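Local structure of putative immunoglobulin A1 protease (Bacteroides ovatus, 3N6Z) at residues T56-M61 with F73-D78; I305-N310 with I314-E319; N267-S272 with V342-N347. The protein is of unconfirmed function but may be related to bacterial proteases that cleave immunoglobulin A1. All blocks are in the same frame, centred on the assembly; numbering follows the deposited sequence.

Interaction 1. Residues T56-M61 with F73-D78; sequences TQIRNM and FQLGAD
The methyl end of Met61, a selenomethionine, sits on the ring of Phe73. Met61 CE lies 3.6 Å from the Phe73 ring centroid and only 12° off the ring normal, which makes a CH-pi contact over the middle of the face. The selenium follows behind on the same side: Met61 SE is 4.8 Å from the Phe73 centroid and still above the face, a Met-aromatic contact at longer range. The inner part of the chain joins in, with Met61 CG 3.7 Å from Phe73 CE2 and CB nearly as close to that same rim atom. A bend at the last torsion (chi3 67°) turns the methyl down onto the ring after an extended chi2.

One turn earlier in the chain, Ile58 makes a lighter contact with the strand, its CD1 reaching 4.3 Å from Leu75 CD2. The backbone brings both residues to this side, since a type I turn runs from Ile58 to Met61 and Met61 N bonds to Ile58 O at 3.3 Å. On the strand, Phe73 is directed at the helical segment, and Leu75 brings its CD2 to it.

Further out, Ile52 of strand 50-52 touches Ile58, Met61 and Leu75, while Phe102 of strand 100-105 packs on Met61, Phe73 and Leu75. The contact thus packs the short helix 55-58 and the turn after it against strands 50-52, 71-75 and 100-105, the first parallel strands of what looks like a solenoid.

All four residues that meet are buried, and they meet almost wholly through carbon and selenium. Cohesion between 56-61 and 73-78 rests on dispersion and on the weakly polarised methyl hydrogens meeting the pi face, with no charge pairing or polar bond to set the alignment.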
loop_
_atom_site.group_PDB
_atom_site.type_symbol
_atom_site.label_atom_id
_atom_site.label_comp_id
_atom_site.label_asym_id
_atom_site.label_seq_id
_atom_site.Cartn_x
_atom_site.Cartn_y
_atom_site.Cartn_z
ATOM N N THR A 56 -3.273 18.104 -14.245
ATOM C CA THR A 56 -4.631 18.513 -14.586
ATOM C C THR A 56 -5.368 17.298 -15.167
ATOM O O THR A 56 -6.527 17.016 -14.822
ATOM C CB THR A 56 -4.629 19.637 -15.587
ATOM O OG1 THR A 56 -3.892 20.741 -15.063
ATOM C CG2 THR A 56 -6.060 20.094 -15.911
ATOM N N GLN A 57 -4.673 16.548 -16.015
ATOM C CA GLN A 57 -5.229 15.307 -16.548
ATOM C C GLN A 57 -5.474 14.255 -15.448
ATOM O O GLN A 57 -6.476 13.533 -15.486
ATOM C CB GLN A 57 -4.374 14.779 -17.700
ATOM C CG GLN A 57 -4.388 15.690 -18.932
ATOM C CD GLN A 57 -3.521 15.209 -20.071
ATOM O OE1 GLN A 57 -2.885 14.199 -19.980
ATOM N NE2 GLN A 57 -3.457 15.986 -21.137
ATOM N N ILE A 58 -4.567 14.121 -14.494
ATOM C CA ILE A 58 -4.797 13.168 -13.435
ATOM C C ILE A 58 -6.051 13.529 -12.621
ATOM O O ILE A 58 -6.779 12.633 -12.151
ATOM C CB ILE A 58 -3.534 12.927 -12.537
ATOM C CG1 ILE A 58 -3.442 11.456 -12.116
ATOM C CG2 ILE A 58 -3.492 13.837 -11.348
ATOM C CD1 ILE A 58 -2.088 11.083 -11.513
ATOM N N ARG A 59 -6.345 14.817 -12.515
ATOM C CA ARG A 59 -7.563 15.285 -11.854
ATOM C C ARG A 59 -8.829 15.043 -12.681
ATOM O O ARG A 59 -9.915 15.156 -12.150
ATOM C CB ARG A 59 -7.417 16.748 -11.452
ATOM C CG ARG A 59 -6.383 16.914 -10.336
ATOM C CD ARG A 59 -5.872 18.329 -10.188
ATOM N NE ARG A 59 -6.973 19.211 -9.845
ATOM C CZ ARG A 59 -7.369 20.250 -10.593
ATOM N NH1 ARG A 59 -6.685 20.638 -11.681
ATOM N NH2 ARG A 59 -8.431 20.937 -10.221
ATOM N N ASN A 60 -8.700 14.661 -13.937
ATOM C CA ASN A 60 -9.848 14.294 -14.774
ATOM C C ASN A 60 -10.249 12.826 -14.649
ATOM O O ASN A 60 -11.293 12.431 -15.164
ATOM C CB ASN A 60 -9.638 14.657 -16.261
ATOM C CG ASN A 60 -9.569 16.165 -16.491
ATOM O OD1 ASN A 60 -10.207 16.945 -15.755
ATOM N ND2 ASN A 60 -8.801 16.583 -17.512
HETATM N N MSE A 61 -9.440 12.007 -13.949
HETATM C CA MSE A 61 -9.763 10.580 -13.818
HETATM C C MSE A 61 -11.182 10.405 -13.258
HETATM O O MSE A 61 -11.929 9.549 -13.723
HETATM C CB MSE A 61 -8.773 9.851 -12.924
HETATM C CG MSE A 61 -7.367 9.782 -13.485
HETATM SE SE MSE A 61 -6.133 8.939 -12.267
HETATM C CE MSE A 61 -6.908 7.140 -12.328
ATOM N N PHE A 73 -6.360 3.413 -17.333
ATOM C CA PHE A 73 -5.549 4.616 -17.305
ATOM C C PHE A 73 -4.080 4.229 -17.385
ATOM O O PHE A 73 -3.648 3.200 -16.828
ATOM C CB PHE A 73 -5.748 5.404 -16.014
ATOM C CG PHE A 73 -7.157 5.835 -15.743
ATOM C CD1 PHE A 73 -8.027 5.026 -15.027
ATOM C CD2 PHE A 73 -7.627 7.060 -16.207
ATOM C CE1 PHE A 73 -9.298 5.431 -14.732
ATOM C CE2 PHE A 73 -8.918 7.465 -15.915
ATOM C CZ PHE A 73 -9.752 6.651 -15.187
ATOM N N GLN A 74 -3.285 5.125 -17.958
ATOM C CA GLN A 74 -1.832 4.951 -18.040
ATOM C C GLN A 74 -1.137 6.301 -17.890
ATOM O O GLN A 74 -1.607 7.296 -18.437
ATOM C CB GLN A 74 -1.467 4.291 -19.362
ATOM C CG GLN A 74 -0.022 3.831 -19.444
ATOM C CD GLN A 74 0.214 2.883 -20.610
ATOM O OE1 GLN A 74 -0.589 1.940 -20.864
ATOM N NE2 GLN A 74 1.307 3.095 -21.313
ATOM N N LEU A 75 -0.037 6.320 -17.153
ATOM C CA LEU A 75 0.813 7.517 -17.136
ATOM C C LEU A 75 1.760 7.500 -18.318
ATOM O O LEU A 75 2.399 6.467 -18.581
ATOM C CB LEU A 75 1.652 7.611 -15.861
ATOM C CG LEU A 75 0.875 7.670 -14.529
ATOM C CD1 LEU A 75 1.869 7.819 -13.366
ATOM C CD2 LEU A 75 -0.114 8.858 -14.551
ATOM N N GLY A 76 1.889 8.646 -18.968
ATOM C CA GLY A 76 2.869 8.848 -20.059
ATOM C C GLY A 76 4.025 9.746 -19.673
ATOM O O GLY A 76 4.897 10.017 -20.511
ATOM N N ALA A 77 4.049 10.177 -18.420
ATOM C CA ALA A 77 5.077 11.062 -17.850
ATOM C C ALA A 77 4.984 10.963 -16.334
ATOM O O ALA A 77 3.957 10.550 -15.785
ATOM C CB ALA A 77 4.832 12.522 -18.289
ATOM N N ASP A 78 6.026 11.422 -15.643
ATOM C CA ASP A 78 5.920 11.668 -14.209
ATOM C C ASP A 78 4.902 12.795 -14.008
ATOM O O ASP A 78 4.772 13.678 -14.847
ATOM C CB ASP A 78 7.252 12.118 -13.586
ATOM C CG ASP A 78 8.340 11.035 -13.581
ATOM O OD1 ASP A 78 8.028 9.838 -13.790
ATOM O OD2 ASP A 78 9.492 11.418 -13.372
#

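Interaction 2. Residues I305-N310 with I314-E319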
loop_
_atom_site.group_PDB
_atom_site.type_symbol
_atom_site.label_atom_id
_atom_site.label_comp_id
_atom_site.label_asym_id
_atom_site.label_seq_id
_atom_site.Cartn_x
_atom_site.Cartn_y
_atom_site.Cartn_z
ATOM N N ILE A 305 16.964 -2.754 13.285
ATOM C CA ILE A 305 15.730 -2.011 13.560
ATOM C C ILE A 305 15.505 -1.947 15.070
ATOM O O ILE A 305 15.910 -2.849 15.827
ATOM C CB ILE A 305 14.491 -2.537 12.779
ATOM C CG1 ILE A 305 14.039 -3.919 13.251
ATOM C CG2 ILE A 305 14.763 -2.486 11.270
ATOM C CD1 ILE A 305 12.776 -4.436 12.501
ATOM N N VAL A 306 14.844 -0.868 15.491
ATOM C CA VAL A 306 14.548 -0.636 16.917
ATOM C C VAL A 306 13.044 -0.846 17.131
ATOM O O VAL A 306 12.221 -0.238 16.438
ATOM C CB VAL A 306 14.979 0.785 17.330
ATOM C CG1 VAL A 306 14.608 1.078 18.780
ATOM C CG2 VAL A 306 16.489 0.970 17.096
ATOM N N LEU A 307 12.719 -1.710 18.090
ATOM C CA LEU A 307 11.346 -2.032 18.476
ATOM C C LEU A 307 11.144 -1.472 19.886
ATOM O O LEU A 307 11.937 -1.736 20.795
ATOM C CB LEU A 307 11.045 -3.544 18.441
ATOM C CG LEU A 307 10.536 -4.174 17.131
ATOM C CD1 LEU A 307 11.565 -4.031 16.009
ATOM C CD2 LEU A 307 10.151 -5.655 17.360
ATOM N N LYS A 308 10.056 -0.726 20.058
ATOM C CA LYS A 308 9.714 -0.094 21.339
ATOM C C LYS A 308 8.244 -0.251 21.668
ATOM O O LYS A 308 7.380 -0.124 20.794
ATOM C CB LYS A 308 10.078 1.391 21.351
ATOM C CG LYS A 308 11.568 1.676 21.384
ATOM C CD LYS A 308 11.840 3.152 21.507
ATOM C CE LYS A 308 13.322 3.437 21.678
ATOM N NZ LYS A 308 13.570 4.914 21.874
ATOM N N VAL A 309 7.967 -0.533 22.942
ATOM C CA VAL A 309 6.622 -0.506 23.494
ATOM C C VAL A 309 6.707 0.325 24.767
ATOM O O VAL A 309 7.520 0.016 25.655
ATOM C CB VAL A 309 6.062 -1.909 23.783
ATOM C CG1 VAL A 309 4.703 -1.811 24.558
ATOM C CG2 VAL A 309 5.869 -2.666 22.482
ATOM N N ASN A 310 5.892 1.370 24.866
ATOM C CA ASN A 310 5.897 2.257 26.050
ATOM C C ASN A 310 7.299 2.764 26.385
ATOM O O ASN A 310 7.724 2.735 27.543
ATOM C CB ASN A 310 5.219 1.544 27.221
ATOM C CG ASN A 310 4.991 2.454 28.416
ATOM O OD1 ASN A 310 4.818 3.676 28.265
ATOM N ND2 ASN A 310 5.007 1.868 29.598
ATOM N N ILE A 314 12.405 -3.481 23.051
ATOM C CA ILE A 314 12.016 -4.890 23.061
ATOM C C ILE A 314 13.026 -5.655 22.212
ATOM O O ILE A 314 13.468 -5.129 21.198
ATOM C CB ILE A 314 10.600 -5.078 22.389
ATOM C CG1 ILE A 314 9.525 -4.288 23.142
ATOM C CG2 ILE A 314 10.198 -6.563 22.239
ATOM C CD1 ILE A 314 9.498 -4.482 24.641
ATOM N N THR A 315 13.361 -6.862 22.639
ATOM C CA THR A 315 14.114 -7.791 21.837
ATOM C C THR A 315 13.109 -8.638 21.074
ATOM O O THR A 315 11.971 -8.850 21.540
ATOM C CB THR A 315 14.935 -8.684 22.737
ATOM O OG1 THR A 315 14.040 -9.414 23.581
ATOM C CG2 THR A 315 15.892 -7.817 23.565
ATOM N N ALA A 316 13.492 -9.054 19.871
ATOM C CA ALA A 316 12.733 -10.060 19.145
ATOM C C ALA A 316 13.602 -11.252 18.808
ATOM O O ALA A 316 14.744 -11.093 18.370
ATOM C CB ALA A 316 12.189 -9.426 17.837
ATOM N N SER A 317 13.027 -12.433 18.931
ATOM C CA SER A 317 13.714 -13.685 18.631
ATOM C C SER A 317 13.388 -14.152 17.218
ATOM O O SER A 317 12.275 -13.972 16.745
ATOM C CB SER A 317 13.301 -14.774 19.622
ATOM O OG SER A 317 13.682 -14.429 20.939
ATOM N N ASP A 318 14.352 -14.771 16.558
ATOM C CA ASP A 318 14.132 -15.319 15.227
ATOM C C ASP A 318 13.094 -16.449 15.227
ATOM O O ASP A 318 13.095 -17.317 16.102
ATOM C CB ASP A 318 15.420 -15.871 14.622
ATOM C CG ASP A 318 16.436 -14.826 14.225
ATOM O OD1 ASP A 318 16.126 -13.618 14.154
ATOM O OD2 ASP A 318 17.598 -15.259 13.946
ATOM N N GLU A 319 12.226 -16.443 14.226
ATOM C CA GLU A 319 11.238 -17.487 14.022
ATOM C C GLU A 319 10.788 -17.445 12.577
ATOM O O GLU A 319 10.871 -16.408 11.916
ATOM C CB GLU A 319 10.059 -17.319 14.995
ATOM C CG GLU A 319 9.451 -15.901 14.925
ATOM C CD GLU A 319 8.318 -15.642 15.899
ATOM O OE1 GLU A 319 8.042 -16.482 16.776
ATOM O OE2 GLU A 319 7.710 -14.562 15.795
HETATM O O HOH W 1 14.715 -3.372 19.415
#
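Ile314 faces Leu307 and Val309 across a short beta hairpin. At the root, Ile314 CB lies 4.3 Å from Leu307 CB and a little closer to the Leu307 carbonyl oxygen. From there Ile314 CG1 is directed back beside the backbone N (chi1 -60°), which carries it along the neighbouring strand, where it comes 4.1 Å from Val309 CG2 and about equally near the Val309 backbone nitrogen. The two branched side chains meet at a slant, CG1 being the only Ile314 side-chain atom to come within 4.2 Å of Val309.

Beneath the side chain, Ile314 N donates to Leu307 O at 2.9 Å. The N-H points almost straight at the oxygen (168°), yet the donor stands 36° out of the carbonyl plane. The return bond is replaced by a water, which accepts from Leu307 N at 2.9 Å and donates to Ile314 O at 2.8 Å. Direct pairing has thus opened on this side, and the chain after Ile314 moves away from the strand. Ala316 still turns its methyl back, with Ala316 CB 4.3 Å from Leu307 CD2. Leu307 and Ile314 were each modelled in two conformers, and these side-chain contacts hold for one of them, so the outer ones are tentative.

On its other edge, strand 307-309 is held by backbone bonds from Val306, Lys308 and Asn310 to Leu274 and Gly276 of the parallel strand 274-276. Val283 of strand 282-284 packs against Leu307 and Val309. Strand 312-314 is the outermost, antiparallel member added to an otherwise parallel sheet.

Interaction 3. Residues N267-S272 with V342-N347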
loop_
_atom_site.group_PDB
_atom_site.type_symbol
_atom_site.label_atom_id
_atom_site.label_comp_id
_atom_site.label_asym_id
_atom_site.label_seq_id
_atom_site.Cartn_x
_atom_site.Cartn_y
_atom_site.Cartn_z
ATOM N N ASN A 267 8.730 -14.099 1.153
ATOM C CA ASN A 267 9.836 -13.373 0.546
ATOM C C ASN A 267 9.683 -11.876 0.759
ATOM O O ASN A 267 9.561 -11.102 -0.180
ATOM C CB ASN A 267 9.946 -13.700 -0.948
ATOM C CG ASN A 267 10.205 -15.152 -1.184
ATOM O OD1 ASN A 267 9.403 -15.872 -1.851
ATOM N ND2 ASN A 267 11.291 -15.615 -0.674
ATOM N N SER A 268 9.678 -11.484 2.019
ATOM C CA SER A 268 9.465 -10.106 2.445
ATOM C C SER A 268 10.386 -9.737 3.575
ATOM O O SER A 268 10.969 -10.606 4.255
ATOM C CB SER A 268 7.984 -9.885 2.784
ATOM O OG SER A 268 7.167 -10.039 1.583
ATOM N N ALA A 269 10.564 -8.436 3.789
ATOM C CA ALA A 269 11.515 -7.983 4.800
ATOM C C ALA A 269 11.075 -6.692 5.499
ATOM O O ALA A 269 10.562 -5.748 4.862
ATOM C CB ALA A 269 12.907 -7.750 4.168
ATOM N N ALA A 270 11.316 -6.637 6.803
ATOM C CA ALA A 270 11.072 -5.453 7.616
ATOM C C ALA A 270 12.379 -4.711 7.832
ATOM O O ALA A 270 13.360 -5.301 8.314
ATOM C CB ALA A 270 10.437 -5.843 8.976
ATOM N N TRP A 271 12.380 -3.433 7.520
ATOM C CA TRP A 271 13.542 -2.580 7.715
ATOM C C TRP A 271 13.146 -1.252 8.329
ATOM O O TRP A 271 13.868 -0.249 8.212
ATOM C CB TRP A 271 14.302 -2.440 6.386
ATOM C CG TRP A 271 15.750 -2.187 6.436
ATOM C CD1 TRP A 271 16.462 -1.567 7.422
ATOM C CD2 TRP A 271 16.680 -2.489 5.393
ATOM N NE1 TRP A 271 17.800 -1.528 7.076
ATOM C CE2 TRP A 271 17.954 -2.072 5.832
ATOM C CE3 TRP A 271 16.560 -3.089 4.142
ATOM C CZ2 TRP A 271 19.111 -2.216 5.033
ATOM C CZ3 TRP A 271 17.688 -3.243 3.360
ATOM C CH2 TRP A 271 18.948 -2.800 3.808
ATOM N N SER A 272 12.037 -1.249 9.075
ATOM C CA SER A 272 11.500 -0.067 9.746
ATOM C C SER A 272 11.701 -0.153 11.258
ATOM O O SER A 272 11.559 -1.221 11.847
ATOM C CB SER A 272 9.993 0.036 9.486
ATOM O OG SER A 272 9.721 0.186 8.116
ATOM N N VAL A 342 17.177 -7.804 -3.827
ATOM C CA VAL A 342 17.426 -7.704 -5.269
ATOM C C VAL A 342 17.139 -9.043 -5.965
ATOM O O VAL A 342 16.594 -9.073 -7.054
ATOM C CB VAL A 342 18.833 -7.172 -5.567
ATOM C CG1 VAL A 342 19.184 -7.286 -7.049
ATOM C CG2 VAL A 342 18.950 -5.727 -5.077
ATOM N N ALA A 343 17.478 -10.156 -5.311
ATOM C CA ALA A 343 17.207 -11.486 -5.871
ATOM C C ALA A 343 15.723 -11.825 -6.069
ATOM O O ALA A 343 15.370 -12.721 -6.848
ATOM C CB ALA A 343 17.935 -12.578 -5.015
ATOM N N TRP A 344 14.830 -11.109 -5.398
ATOM C CA TRP A 344 13.402 -11.250 -5.658
ATOM C C TRP A 344 13.024 -11.054 -7.122
ATOM O O TRP A 344 12.163 -11.781 -7.645
ATOM C CB TRP A 344 12.564 -10.335 -4.780
ATOM C CG TRP A 344 12.632 -10.600 -3.349
ATOM C CD1 TRP A 344 13.086 -11.745 -2.717
ATOM C CD2 TRP A 344 12.294 -9.687 -2.306
ATOM N NE1 TRP A 344 13.016 -11.601 -1.356
ATOM C CE2 TRP A 344 12.529 -10.350 -1.077
ATOM C CE3 TRP A 344 11.793 -8.378 -2.293
ATOM C CZ2 TRP A 344 12.300 -9.740 0.146
ATOM C CZ3 TRP A 344 11.540 -7.775 -1.064
ATOM C CH2 TRP A 344 11.798 -8.461 0.134
ATOM N N ASN A 345 13.666 -10.082 -7.766
ATOM C CA ASN A 345 13.522 -9.876 -9.203
ATOM C C ASN A 345 14.615 -8.928 -9.671
ATOM O O ASN A 345 14.463 -7.709 -9.608
ATOM C CB ASN A 345 12.141 -9.339 -9.606
ATOM C CG ASN A 345 12.020 -9.173 -11.108
ATOM O OD1 ASN A 345 12.977 -9.437 -11.828
ATOM N ND2 ASN A 345 10.869 -8.711 -11.573
ATOM N N PRO A 346 15.738 -9.476 -10.146
ATOM C CA PRO A 346 16.864 -8.639 -10.542
ATOM C C PRO A 346 16.603 -7.710 -11.743
ATOM O O PRO A 346 17.360 -6.770 -11.959
ATOM C CB PRO A 346 17.928 -9.667 -10.920
ATOM C CG PRO A 346 17.588 -10.849 -10.177
ATOM C CD PRO A 346 16.109 -10.901 -10.060
ATOM N N ASN A 347 15.546 -7.988 -12.501
ATOM C CA ASN A 347 15.112 -7.077 -13.573
ATOM C C ASN A 347 14.384 -5.823 -13.080
ATOM O O ASN A 347 14.248 -4.864 -13.835
ATOM C CB ASN A 347 14.231 -7.838 -14.571
ATOM C CG ASN A 347 14.976 -8.979 -15.263
ATOM O OD1 ASN A 347 16.162 -8.864 -15.583
ATOM N ND2 ASN A 347 14.275 -10.088 -15.489
HETATM O O HOH W 2 13.576 -14.232 -0.220
#
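Trp344 lays one face of its indole over the backbone carbonyl of Asn267. Asn267 O stands 3.0 Å above the ring plane, displaced toward the rim, and lies 3.1 Å from Trp344 CZ2. Beside it, Asn267 CB comes 3.7 Å from Trp344 NE1, while the far end of the indole reaches the strand, with Trp344 CH2 4.2 Å from Ala269 CB. A water in the ring plane accepts from Trp344 NE1 at 2.9 Å and from Asn267 ND2 at 2.7 Å; Asn267 ND2 also bonds to Asn298 OD1. Trp344 CG stands beside its backbone N (chi1 -64°), which sends the indole from the helix end toward the strand. An alanine here removes the indole and would probably leave the Asn267 carbonyl uncovered, the water without its Trp344 NE1 partner and a gap beside Ala269. Asn345 OD1 accepts from Asn347 N at 3.0 Å in an Asx turn as the chain leaves the helix. Asn267 marks the corner where the chain passes from strand 263-266 on one face to strand 268-270 on the next; such corners, with parallel pairing from coil to coil, are consistent with a beta-helix (solenoid), flanked here by helix 334-344.

Overall arrangement
From the N terminus, interaction 1 comes first and closes a short loop, joining the helical segment after strand 50-52 to strand 71-75 at the beginning of the parallel-strand array. The chain then winds through its successive parallel strands to 267-272, where interaction 3 opens. Before that long loop is closed by 342-347, the chain makes the tight turn of interaction 2, which lies wholly within it. Interactions 2 and 3 touch, Ile305 CB lying 3.3 Å from Ser272 O, whereas interactions 1 and 2 lie on opposite sides of the chain's centre, their centres about 42 Å apart. Together they tie helix 55-58 to the first parallel strands, the hairpin 307-314 to the edge of its sheet, and helix 334-344 to strand 268-270.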